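Local coordinates for fiber protein (Snake adenovirus 1, PDB 4UMI) that is a homotrimeric fibre that probably protrudes from the capsid vertices and attaches the virion to a host receptor, at residues Ala108-Asn113 and Ser118-Ala123. Residues are numbered along the deposited sequence; the frame is centred on the assembly and turned at random.
Sequences AEELQN and SFAFQA
Glu109 and Leu111 pair with Phe121 and Phe119 in an antiparallel beta hairpin of the fibre head domain, a worked example of how alternation along two strands gives a sheet two different faces. Each of the two hydrogen-bonded pairs closes a ring of two backbone bonds; that from Phe121 N to Glu109 O (2.9 Å) is almost straight, at 175°, whereas its mate from Glu109 N to Phe121 O bends to 149°. Between the rings Glu110 faces Ala120, and CA-H...O contacts such as Glu110 CA to Phe119 O (3.3 Å) supplement the ladder.

The face of Leu111, Phe119 and Phe121 is mainly apolar, with Glu109 at one end bonded to Ser153. Leu111 reaches its diagonal neighbour Phe121, the two side chains crossing at about a right angle, with CD1 at the ring edge, 3.9 Å from Phe121 CD2.

The other face is mixed. Glu110 CG is anti to the backbone N (chi1 -174°), and a bend at chi2 lays the carboxylate against the backbone at Phe119, CD 3.3 Å from Phe119 O, with OE1 3.5 Å from Ala120 CB.

Strand 131-140 continues the sheet beyond 118-128; the apolar face meets strands 148-151 and 185-190 of the second sheet, helix 154-161 lies by Glu109, and a second subunit packs on Ala120 and Gln122.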
loop_
_atom_site.group_PDB
_atom_site.type_symbol
_atom_site.label_atom_id
_atom_site.label_comp_id
_atom_site.label_asym_id
_atom_site.label_seq_id
_atom_site.Cartn_x
_atom_site.Cartn_y
_atom_site.Cartn_z
ATOM N N ALA A 108 3.462 -0.241 -16.615
ATOM C CA ALA A 108 2.069 0.070 -16.438
ATOM C C ALA A 108 1.333 -0.097 -17.733
ATOM O O ALA A 108 1.914 0.034 -18.819
ATOM C CB ALA A 108 1.862 1.461 -15.918
ATOM N N GLU A 109 0.028 -0.355 -17.643
ATOM C CA GLU A 109 -0.773 -0.662 -18.827
ATOM C C GLU A 109 -2.221 -0.292 -18.530
ATOM O O GLU A 109 -2.695 -0.497 -17.405
ATOM C CB GLU A 109 -0.635 -2.164 -19.064
ATOM C CG GLU A 109 -1.219 -2.712 -20.322
ATOM C CD GLU A 109 -0.752 -4.134 -20.496
ATOM O OE1 GLU A 109 0.456 -4.438 -20.226
ATOM O OE2 GLU A 109 -1.589 -4.943 -20.919
ATOM N N GLU A 110 -2.946 0.173 -19.537
ATOM C CA GLU A 110 -4.356 0.501 -19.424
ATOM C C GLU A 110 -5.145 -0.587 -20.123
ATOM O O GLU A 110 -4.814 -0.948 -21.251
ATOM C CB GLU A 110 -4.620 1.852 -20.082
ATOM C CG GLU A 110 -6.031 2.362 -19.891
ATOM C CD GLU A 110 -6.237 3.044 -18.569
ATOM O OE1 GLU A 110 -5.242 3.467 -17.946
ATOM O OE2 GLU A 110 -7.409 3.147 -18.151
ATOM N N LEU A 111 -6.148 -1.127 -19.435
ATOM C CA LEU A 111 -7.045 -2.155 -19.968
ATOM C C LEU A 111 -8.465 -1.628 -19.991
ATOM O O LEU A 111 -8.868 -0.851 -19.149
ATOM C CB LEU A 111 -7.027 -3.435 -19.125
ATOM C CG LEU A 111 -5.798 -4.317 -19.269
ATOM C CD1 LEU A 111 -4.507 -3.659 -18.854
ATOM C CD2 LEU A 111 -5.933 -5.629 -18.550
ATOM N N GLN A 112 -9.222 -2.058 -20.990
ATOM C CA GLN A 112 -10.590 -1.614 -21.105
ATOM C C GLN A 112 -11.446 -2.800 -21.532
ATOM O O GLN A 112 -11.040 -3.617 -22.375
ATOM C CB GLN A 112 -10.658 -0.475 -22.125
ATOM C CG GLN A 112 -12.009 0.194 -22.278
ATOM C CD GLN A 112 -11.967 1.370 -23.244
ATOM O OE1 GLN A 112 -10.929 2.007 -23.429
ATOM N NE2 GLN A 112 -13.097 1.663 -23.855
ATOM N N ASN A 113 -12.615 -2.932 -20.915
ATOM C CA ASN A 113 -13.525 -4.033 -21.269
ATOM C C ASN A 113 -14.482 -3.577 -22.360
ATOM O O ASN A 113 -14.426 -2.436 -22.833
ATOM C CB ASN A 113 -14.263 -4.637 -20.055
ATOM C CG ASN A 113 -15.316 -3.719 -19.477
ATOM O OD1 ASN A 113 -15.541 -2.614 -19.954
ATOM N ND2 ASN A 113 -15.964 -4.190 -18.433
ATOM N N SER A 118 -12.478 1.139 -17.586
ATOM C CA SER A 118 -11.049 1.121 -17.784
ATOM C C SER A 118 -10.310 1.021 -16.469
ATOM O O SER A 118 -10.719 1.642 -15.477
ATOM C CB SER A 118 -10.578 2.260 -18.643
ATOM O OG SER A 118 -10.743 3.454 -17.969
ATOM N N PHE A 119 -9.248 0.226 -16.490
ATOM C CA PHE A 119 -8.326 0.061 -15.380
ATOM C C PHE A 119 -6.919 0.426 -15.799
ATOM O O PHE A 119 -6.544 0.185 -16.938
ATOM C CB PHE A 119 -8.266 -1.394 -14.874
ATOM C CG PHE A 119 -9.263 -1.706 -13.825
ATOM C CD1 PHE A 119 -10.584 -1.949 -14.116
ATOM C CD2 PHE A 119 -8.845 -1.827 -12.525
ATOM C CE1 PHE A 119 -11.461 -2.254 -13.120
ATOM C CE2 PHE A 119 -9.716 -2.133 -11.516
ATOM C CZ PHE A 119 -11.028 -2.366 -11.821
ATOM N N ALA A 120 -6.125 0.956 -14.873
ATOM C CA ALA A 120 -4.690 1.013 -15.028
ATOM C C ALA A 120 -4.091 0.062 -14.041
ATOM O O ALA A 120 -4.472 0.016 -12.854
ATOM C CB ALA A 120 -4.184 2.408 -14.802
ATOM N N PHE A 121 -3.169 -0.747 -14.530
ATOM C CA PHE A 121 -2.403 -1.677 -13.720
ATOM C C PHE A 121 -0.925 -1.282 -13.791
ATOM O O PHE A 121 -0.433 -0.921 -14.854
ATOM C CB PHE A 121 -2.567 -3.095 -14.197
ATOM C CG PHE A 121 -3.943 -3.647 -13.976
ATOM C CD1 PHE A 121 -4.305 -4.157 -12.749
ATOM C CD2 PHE A 121 -4.887 -3.645 -14.974
ATOM C CE1 PHE A 121 -5.571 -4.658 -12.537
ATOM C CE2 PHE A 121 -6.138 -4.149 -14.768
ATOM C CZ PHE A 121 -6.482 -4.610 -13.544
ATOM N N GLN A 122 -0.210 -1.417 -12.686
ATOM C CA GLN A 122 1.236 -1.269 -12.627
ATOM C C GLN A 122 1.814 -2.530 -12.040
ATOM O O GLN A 122 1.333 -3.029 -11.018
ATOM C CB GLN A 122 1.650 -0.022 -11.826
ATOM C CG GLN A 122 3.128 0.108 -11.494
ATOM C CD GLN A 122 3.385 1.203 -10.522
ATOM O OE1 GLN A 122 2.461 1.685 -9.843
ATOM N NE2 GLN A 122 4.642 1.544 -10.361
ATOM N N ALA A 123 2.871 -3.035 -12.668
ATOM C CA ALA A 123 3.568 -4.217 -12.197
ATOM C C ALA A 123 5.003 -3.836 -11.848
ATOM O O ALA A 123 5.729 -3.315 -12.694
ATOM C CB ALA A 123 3.514 -5.312 -13.259
#